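Local atomic coordinates of monosaccharide ABC transporter substrate-binding protein, CUT2 family (Acidothermus cellulolyticus, PDB entry 4RU1), a protein that binds myo-inositol in a pocket between its two lobes and probably serves as the solute-binding component of an ABC-type carbohydrate transporter. Residues A[203-208]-A[212-217]; A[176-181]-A[187-192]. All blocks are in the same frame, centred on the assembly; numbering follows the deposited sequence.

Interaction 1 (A[203-208]-A[212-217]); sequences VITLGA and QLAIQA. With INS (1,2,3,4,5,6-hexahydroxy-cyclohexane), chain M.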
ATOM      1  N   VAL A 203      -5.046   1.602  18.260  1.00 14.80           N
ATOM      2  CA  VAL A 203      -5.675   1.191  16.989  1.00 12.16           C
ATOM      3  C   VAL A 203      -4.582   1.439  15.937  1.00 16.21           C
ATOM      4  O   VAL A 203      -4.032   2.557  15.829  1.00 15.48           O
ATOM      5  CB  VAL A 203      -6.900   2.103  16.649  1.00 12.49           C
ATOM      6  CG1 VAL A 203      -7.529   1.785  15.307  1.00 15.89           C
ATOM      7  CG2 VAL A 203      -7.940   2.054  17.791  1.00 14.06           C
ATOM      8  N   ILE A 204      -4.248   0.391  15.183  1.00 16.57           N
ATOM      9  CA  ILE A 204      -3.389   0.537  13.974  1.00 14.00           C
ATOM     10  C   ILE A 204      -4.222   0.389  12.729  1.00 14.04           C
ATOM     11  O   ILE A 204      -4.876  -0.658  12.524  1.00 12.89           O
ATOM     12  CB  ILE A 204      -2.256  -0.498  13.939  1.00 13.56           C
ATOM     13  CG1 ILE A 204      -1.373  -0.331  15.147  1.00 14.94           C
ATOM     14  CG2 ILE A 204      -1.423  -0.326  12.652  1.00 16.80           C
ATOM     15  CD1 ILE A 204      -0.236  -1.340  15.209  1.00 16.78           C
ATOM     16  N   THR A 205      -4.305   1.504  11.965  1.00 12.79           N
ATOM     17  CA  THR A 205      -5.005   1.541  10.713  1.00 14.14           C
ATOM     18  C   THR A 205      -4.037   1.260   9.567  1.00 15.54           C
ATOM     19  O   THR A 205      -2.825   1.533   9.690  1.00 14.98           O
ATOM     20  CB  THR A 205      -5.758   2.861  10.499  1.00 15.39           C
ATOM     21  OG1 THR A 205      -4.833   3.949  10.542  1.00 15.43           O
ATOM     22  CG2 THR A 205      -6.848   2.970  11.511  1.00 13.54           C
ATOM     23  N   LEU A 206      -4.545   0.649   8.474  1.00 13.42           N
ATOM     24  CA  LEU A 206      -3.733   0.186   7.340  1.00 11.58           C
ATOM     25  C   LEU A 206      -3.748   1.138   6.117  1.00 13.71           C
ATOM     26  O   LEU A 206      -3.225   0.812   5.014  1.00 15.99           O
ATOM     27  CB  LEU A 206      -4.040  -1.211   6.927  1.00 13.58           C
ATOM     28  CG  LEU A 206      -3.993  -2.229   8.029  1.00 19.75           C
ATOM     29  CD1 LEU A 206      -4.173  -3.644   7.484  1.00 20.16           C
ATOM     30  CD2 LEU A 206      -2.853  -2.173   8.975  1.00 14.98           C
ATOM     31  N   GLY A 207      -4.334   2.326   6.300  1.00 13.50           N
ATOM     32  CA  GLY A 207      -4.263   3.397   5.353  1.00 12.84           C
ATOM     33  C   GLY A 207      -4.601   4.708   5.998  1.00 13.86           C
ATOM     34  O   GLY A 207      -5.348   4.746   7.020  1.00 15.67           O
ATOM     35  N   ALA A 208      -4.103   5.763   5.405  1.00 14.42           N
ATOM     36  CA  ALA A 208      -4.303   7.119   5.965  1.00 16.48           C
ATOM     37  C   ALA A 208      -5.770   7.598   6.004  1.00 13.58           C
ATOM     38  O   ALA A 208      -6.176   8.226   6.965  1.00 15.35           O
ATOM     39  CB  ALA A 208      -3.416   8.112   5.212  1.00 16.51           C
ATOM     40  N   GLN A 212      -8.008   8.632   9.546  1.00 11.93           N
ATOM     41  CA  GLN A 212      -8.853   9.787   9.847  1.00 13.30           C
ATOM     42  C   GLN A 212     -10.102   9.399  10.552  1.00 16.60           C
ATOM     43  O   GLN A 212     -10.511  10.025  11.515  1.00 16.03           O
ATOM     44  CB  GLN A 212      -9.189  10.588   8.583  1.00 15.59           C
ATOM     45  CG  GLN A 212      -8.046  10.980   7.722  1.00 19.80           C
ATOM     46  CD  GLN A 212      -6.993  11.677   8.515  1.00 21.67           C
ATOM     47  OE1 GLN A 212      -7.330  12.631   9.219  1.00 21.54           O
ATOM     48  NE2 GLN A 212      -5.693  11.228   8.421  1.00 19.36           N
ATOM     49  N   LEU A 213     -10.725   8.309  10.097  1.00 14.84           N
ATOM     50  CA  LEU A 213     -11.958   7.804  10.637  1.00 13.43           C
ATOM     51  C   LEU A 213     -11.750   7.267  12.060  1.00 16.70           C
ATOM     52  O   LEU A 213     -12.599   7.374  12.905  1.00 14.84           O
ATOM     53  CB  LEU A 213     -12.468   6.676   9.710  1.00 15.54           C
ATOM     54  CG  LEU A 213     -12.814   7.204   8.326  1.00 11.89           C
ATOM     55  CD1 LEU A 213     -13.016   6.070   7.298  1.00 14.48           C
ATOM     56  CD2 LEU A 213     -14.058   8.141   8.323  1.00 15.54           C
ATOM     57  N   ALA A 214     -10.589   6.661  12.302  1.00 10.90           N
ATOM     58  CA  ALA A 214     -10.279   6.126  13.584  1.00 12.43           C
ATOM     59  C   ALA A 214     -10.092   7.240  14.638  1.00 14.80           C
ATOM     60  O   ALA A 214     -10.528   7.101  15.791  1.00 14.03           O
ATOM     61  CB  ALA A 214      -9.069   5.239  13.536  1.00 14.75           C
ATOM     62  N   ILE A 215      -9.466   8.336  14.223  1.00 13.12           N
ATOM     63  CA  ILE A 215      -9.223   9.452  15.148  1.00 16.30           C
ATOM     64  C   ILE A 215     -10.620   9.968  15.583  1.00 15.94           C
ATOM     65  O   ILE A 215     -10.842  10.253  16.756  1.00 16.24           O
ATOM     66  CB  ILE A 215      -8.445  10.582  14.467  1.00 13.48           C
ATOM     67  CG1 ILE A 215      -7.004  10.137  14.186  1.00 14.59           C
ATOM     68  CG2 ILE A 215      -8.451  11.891  15.307  1.00 17.74           C
ATOM     69  CD1 ILE A 215      -6.320  11.008  13.166  1.00 15.34           C
ATOM     70  N   GLN A 216     -11.540  10.056  14.644  1.00 12.96           N
ATOM     71  CA  GLN A 216     -12.853  10.534  14.953  1.00 13.87           C
ATOM     72  C   GLN A 216     -13.659   9.534  15.796  1.00 17.55           C
ATOM     73  O   GLN A 216     -14.335   9.914  16.810  1.00 16.18           O
ATOM     74  CB  GLN A 216     -13.652  10.847  13.704  1.00 18.22           C
ATOM     75  CG  GLN A 216     -13.177  12.051  12.917  1.00 19.47           C
ATOM     76  CD  GLN A 216     -12.933  13.259  13.837  1.00 33.40           C
ATOM     77  OE1 GLN A 216     -11.815  13.739  13.978  1.00 33.27           O
ATOM     78  NE2 GLN A 216     -13.992  13.737  14.470  1.00 34.69           N
ATOM     79  N   ALA A 217     -13.502   8.243  15.472  1.00 14.64           N
ATOM     80  CA  ALA A 217     -14.110   7.122  16.246  1.00 12.57           C
ATOM     81  C   ALA A 217     -13.662   7.054  17.678  1.00 15.37           C
ATOM     82  O   ALA A 217     -14.495   6.849  18.559  1.00 16.26           O
ATOM     83  CB  ALA A 217     -13.801   5.813  15.562  1.00 13.56           C
TER
HETATM   84  C1  INS M 401      -1.985   0.842   1.283  1.00 11.78           C
HETATM   85  C2  INS M 401      -3.442   1.157   1.583  1.00 20.58           C
HETATM   86  C3  INS M 401      -4.265   0.982   0.307  1.00 15.87           C
HETATM   87  C4  INS M 401      -4.042  -0.352  -0.371  1.00 13.86           C
HETATM   88  C5  INS M 401      -2.600  -0.578  -0.698  1.00 10.17           C
HETATM   89  C6  INS M 401      -1.700  -0.439   0.499  1.00 14.39           C
HETATM   90  O1  INS M 401      -1.151   0.920   2.449  1.00 13.76           O
HETATM   91  O2  INS M 401      -3.877   0.144   2.506  1.00 20.99           O
HETATM   92  O3  INS M 401      -5.643   1.097   0.714  1.00 19.61           O
HETATM   93  O4  INS M 401      -4.844  -0.457  -1.575  1.00 17.88           O
HETATM   94  O5  INS M 401      -2.356  -1.899  -1.230  1.00 13.46           O
HETATM   95  O6  INS M 401      -0.296  -0.538   0.122  1.00 14.59           O
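Ala-214 turns its methyl squarely onto strand 202-205, where two residues of the same strand face receive it. The CG2 of Thr-205 meets Ala-214 CB at 3.8 Å, and Val-203 lies alongside with CG1 at 4.2 Å from the same carbon. That branch of Val-203 stands anti to the backbone N (chi1 176°), which turns it toward the methyl of Ala-214. Threonine suits position 205 because its two branches do different work: the methyl packs against the alanine, while OG1 turns aside to hydrogen-bond Thr-229 OG1 on the next strand. With only a methyl at 214, helix and strand come close, Thr-205 CA and Ala-214 CA being 7.6 Å apart.

Polar contact is confined to the first turn of the helix. The carbonyl oxygen of Ala-208 accepts the backbone N of Gln-212 at 3.2 Å, an ordinary helical bond. The Gln-212 side chain, bent at chi2 (-52°), folds back over this turn: its CG lies 3.4 Å from Ala-208 O, and NE2 makes a weak hydrogen bond to that oxygen at 3.4 Å. The stronger partner of NE2 is Glu-239 OE1, so the amide links the helix start to helix 236-241.

Between strand and helix, Leu-206 offers its backbone O to O2 of myo-inositol, which donates a hydrogen bond of 2.7 Å; Asp-231 and Gln-151 also bind the ligand. Gly-207 then takes the N-cap position. The contact thus forms the first half of the beta-alpha-beta unit of strand 202-205, helix 208-220 and strand 226-230. Its strand runs between 145-150 and 226-230, while the helix packs beside helix 183-196 and reaches Ile-227 through Ala-214.

Interaction 2 (A[176-181]-A[187-192]); sequences LYVNGA and RTTIAA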
ATOM      1  N   LEU A 176     -10.070  -6.257  13.265  1.00 15.79           N
ATOM      2  CA  LEU A 176     -11.387  -5.796  12.897  1.00 13.83           C
ATOM      3  C   LEU A 176     -11.414  -5.451  11.404  1.00 13.63           C
ATOM      4  O   LEU A 176     -10.626  -4.588  10.944  1.00 14.92           O
ATOM      5  CB  LEU A 176     -11.729  -4.569  13.646  1.00 11.91           C
ATOM      6  CG  LEU A 176     -13.013  -3.832  13.253  1.00 15.96           C
ATOM      7  CD1 LEU A 176     -14.270  -4.655  13.550  1.00 17.69           C
ATOM      8  CD2 LEU A 176     -13.151  -2.502  13.946  1.00 16.24           C
ATOM      9  N   TYR A 177     -12.309  -6.074  10.662  1.00 12.95           N
ATOM     10  CA  TYR A 177     -12.550  -5.785   9.302  1.00 14.52           C
ATOM     11  C   TYR A 177     -13.651  -4.723   9.192  1.00 15.20           C
ATOM     12  O   TYR A 177     -14.684  -4.798   9.829  1.00 17.23           O
ATOM     13  CB  TYR A 177     -12.975  -7.040   8.496  1.00 12.57           C
ATOM     14  CG  TYR A 177     -11.822  -8.046   8.306  1.00 14.16           C
ATOM     15  CD1 TYR A 177     -10.832  -7.873   7.321  1.00 12.04           C
ATOM     16  CD2 TYR A 177     -11.609  -9.050   9.230  1.00 13.33           C
ATOM     17  CE1 TYR A 177      -9.807  -8.772   7.187  1.00 11.34           C
ATOM     18  CE2 TYR A 177     -10.549  -9.946   9.135  1.00 15.61           C
ATOM     19  CZ  TYR A 177      -9.622  -9.785   8.135  1.00 13.78           C
ATOM     20  OH  TYR A 177      -8.536 -10.649   7.985  1.00 16.71           O
ATOM     21  N   VAL A 178     -13.422  -3.765   8.292  1.00 15.97           N
ATOM     22  CA  VAL A 178     -14.396  -2.689   8.001  1.00 13.72           C
ATOM     23  C   VAL A 178     -14.479  -2.560   6.538  1.00 16.47           C
ATOM     24  O   VAL A 178     -13.578  -2.976   5.792  1.00 16.31           O
ATOM     25  CB  VAL A 178     -13.897  -1.336   8.649  1.00 18.26           C
ATOM     26  CG1 VAL A 178     -13.748  -1.385  10.167  1.00 14.57           C
ATOM     27  CG2 VAL A 178     -12.602  -0.803   8.059  1.00 15.86           C
ATOM     28  N   ASN A 179     -15.566  -1.946   6.074  1.00 16.98           N
ATOM     29  CA  ASN A 179     -15.784  -1.770   4.646  1.00 22.04           C
ATOM     30  C   ASN A 179     -15.211  -0.440   4.235  1.00 18.99           C
ATOM     31  O   ASN A 179     -15.915   0.594   4.361  1.00 17.35           O
ATOM     32  CB  ASN A 179     -17.280  -1.782   4.321  1.00 23.73           C
ATOM     33  CG  ASN A 179     -17.562  -1.615   2.836  1.00 22.40           C
ATOM     34  OD1 ASN A 179     -16.667  -1.471   2.017  1.00 31.80           O
ATOM     35  ND2 ASN A 179     -18.835  -1.607   2.515  1.00 40.63           N
ATOM     36  N   GLY A 180     -14.016  -0.460   3.658  1.00 23.46           N
ATOM     37  CA  GLY A 180     -13.227   0.778   3.326  1.00 18.92           C
ATOM     38  C   GLY A 180     -13.961   1.706   2.317  1.00 25.75           C
ATOM     39  O   GLY A 180     -13.760   2.968   2.315  1.00 26.42           O
ATOM     40  N   ALA A 181     -14.804   1.076   1.494  1.00 20.13           N
ATOM     41  CA  ALA A 181     -15.743   1.735   0.584  1.00 25.78           C
ATOM     42  C   ALA A 181     -16.889   2.522   1.220  1.00 34.60           C
ATOM     43  O   ALA A 181     -17.504   3.385   0.561  1.00 26.89           O
ATOM     44  CB  ALA A 181     -16.352   0.695  -0.358  1.00 30.44           C
ATOM     45  N   ARG A 187     -16.304   4.411  10.457  1.00 13.92           N
ATOM     46  CA  ARG A 187     -16.313   5.208  11.652  1.00 12.23           C
ATOM     47  C   ARG A 187     -17.169   4.641  12.833  1.00 14.13           C
ATOM     48  O   ARG A 187     -16.679   4.519  13.961  1.00 14.71           O
ATOM     49  CB  ARG A 187     -16.776   6.621  11.364  1.00 16.48           C
ATOM     50  CG  ARG A 187     -16.587   7.576  12.486  1.00 16.69           C
ATOM     51  CD  ARG A 187     -16.994   9.002  12.083  1.00 16.10           C
ATOM     52  NE  ARG A 187     -17.203   9.894  13.203  1.00 14.31           N
ATOM     53  CZ  ARG A 187     -17.136  11.235  13.157  1.00 16.16           C
ATOM     54  NH1 ARG A 187     -16.812  11.915  12.040  1.00 15.07           N
ATOM     55  NH2 ARG A 187     -17.447  11.907  14.252  1.00 18.26           N
ATOM     56  N   THR A 188     -18.404   4.286  12.530  1.00 14.48           N
ATOM     57  CA  THR A 188     -19.264   3.735  13.571  1.00 14.95           C
ATOM     58  C   THR A 188     -18.822   2.355  14.043  1.00 15.12           C
ATOM     59  O   THR A 188     -18.926   2.089  15.225  1.00 15.04           O
ATOM     60  CB  THR A 188     -20.715   3.717  13.103  1.00 16.49           C
ATOM     61  OG1 THR A 188     -20.822   2.973  11.902  1.00 18.62           O
ATOM     62  CG2 THR A 188     -21.264   5.169  12.901  1.00 16.97           C
ATOM     63  N   THR A 189     -18.233   1.573  13.157  1.00 15.90           N
ATOM     64  CA  THR A 189     -17.820   0.219  13.492  1.00 14.67           C
ATOM     65  C   THR A 189     -16.631   0.356  14.408  1.00 16.13           C
ATOM     66  O   THR A 189     -16.475  -0.429  15.333  1.00 17.78           O
ATOM     67  CB  THR A 189     -17.519  -0.556  12.220  1.00 14.71           C
ATOM     68  OG1 THR A 189     -18.736  -0.737  11.470  1.00 20.15           O
ATOM     69  CG2 THR A 189     -16.929  -1.938  12.439  1.00 18.38           C
ATOM     70  N   ILE A 190     -15.669   1.205  14.070  1.00 12.88           N
ATOM     71  CA  ILE A 190     -14.532   1.358  14.983  1.00 13.92           C
ATOM     72  C   ILE A 190     -14.988   1.892  16.327  1.00 16.01           C
ATOM     73  O   ILE A 190     -14.481   1.470  17.357  1.00 15.02           O
ATOM     74  CB  ILE A 190     -13.409   2.260  14.395  1.00 12.38           C
ATOM     75  CG1 ILE A 190     -12.833   1.602  13.151  1.00 13.04           C
ATOM     76  CG2 ILE A 190     -12.272   2.551  15.389  1.00 15.12           C
ATOM     77  CD1 ILE A 190     -11.917   2.513  12.302  1.00 13.48           C
ATOM     78  N   ALA A 191     -15.847   2.911  16.349  1.00 13.84           N
ATOM     79  CA  ALA A 191     -16.262   3.449  17.659  1.00 13.10           C
ATOM     80  C   ALA A 191     -16.948   2.410  18.538  1.00 14.30           C
ATOM     81  O   ALA A 191     -16.700   2.378  19.735  1.00 17.04           O
ATOM     82  CB  ALA A 191     -17.263   4.566  17.423  1.00 16.83           C
ATOM     83  N   ALA A 192     -17.798   1.608  17.941  1.00 13.35           N
ATOM     84  CA  ALA A 192     -18.515   0.533  18.643  1.00 14.03           C
ATOM     85  C   ALA A 192     -17.536  -0.472  19.258  1.00 16.70           C
ATOM     86  O   ALA A 192     -17.652  -0.823  20.421  1.00 15.36           O
ATOM     87  CB  ALA A 192     -19.533  -0.112  17.702  1.00 17.65           C
TER
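Leu-176 and Val-178, at the end of an edge strand of the alpha/beta fold of periplasmic binding proteins and just past it, meet Thr-189 and Ile-190 of the helix that follows. Strand 172-177 is outermost in its sheet, and helix 183-196 lies back across the sheet face.

Across the two segments the contact is made by van der Waals packing, without a hydrogen bond. Its centre is the methyl of Thr-189. With CG2 anti to the backbone N, this methyl faces the strand, where it touches two aliphatic side chains: Leu-176 CD1 at 4.0 Å and Val-178 CG1 at 3.9 Å. Leucine and threonine cross at a slant, whereas valine and threonine slide past each other in opposite directions. A second apolar group is supplied by Ile-190, whose CG1 lies 4.2 Å from Leu-176 CD2 and 4.3 Å from Val-178 CG1. Its CG1 thus touches both strand residues, and the side chain also reaches Val-149 on the neighbouring strand and Ala-214 on helix 208-220. Leucine suits position 176 because its forked end spreads over both helix residues: CD1 meets the threonine methyl, while CD2 touches both that methyl and Ile-190 CG1.

Polar groups find their partners away from this apolar seam. The side chain of Tyr-177 leaves the backbone on the side away from the helix, and its OH hydrogen-bonds Glu-159 OE2 and Lys-175 NZ. Threonine is apt at the partly exposed edge of the contact, for its two branches divide the work: CG2 serves the strand, while OG1, held beside the backbone N (chi1 -66°), hydrogen-bonds the backbone O of Ser-185 one turn earlier in the helix.

How the interactions relate
Both contacts pair a strand with the helix that follows it, on the same sheet, and they come in series along the chain with centres about 9 Å apart. Interaction 1 is buried, on an inner strand, and combines alanine packing with polar bonds at a helix start and a ligand-binding carbonyl. Interaction 2 lies at the surface on an outermost strand, relies on larger aliphatic side chains, and stands farther from the inositol. Their helices touch directly: Ala-217 CB packs 3.6 Å from Ile-190 CG2, and Gln-216 CB lies 3.5 Å from Arg-187 CZ. Small alanines on 208-220 thus let the two helices lie close together.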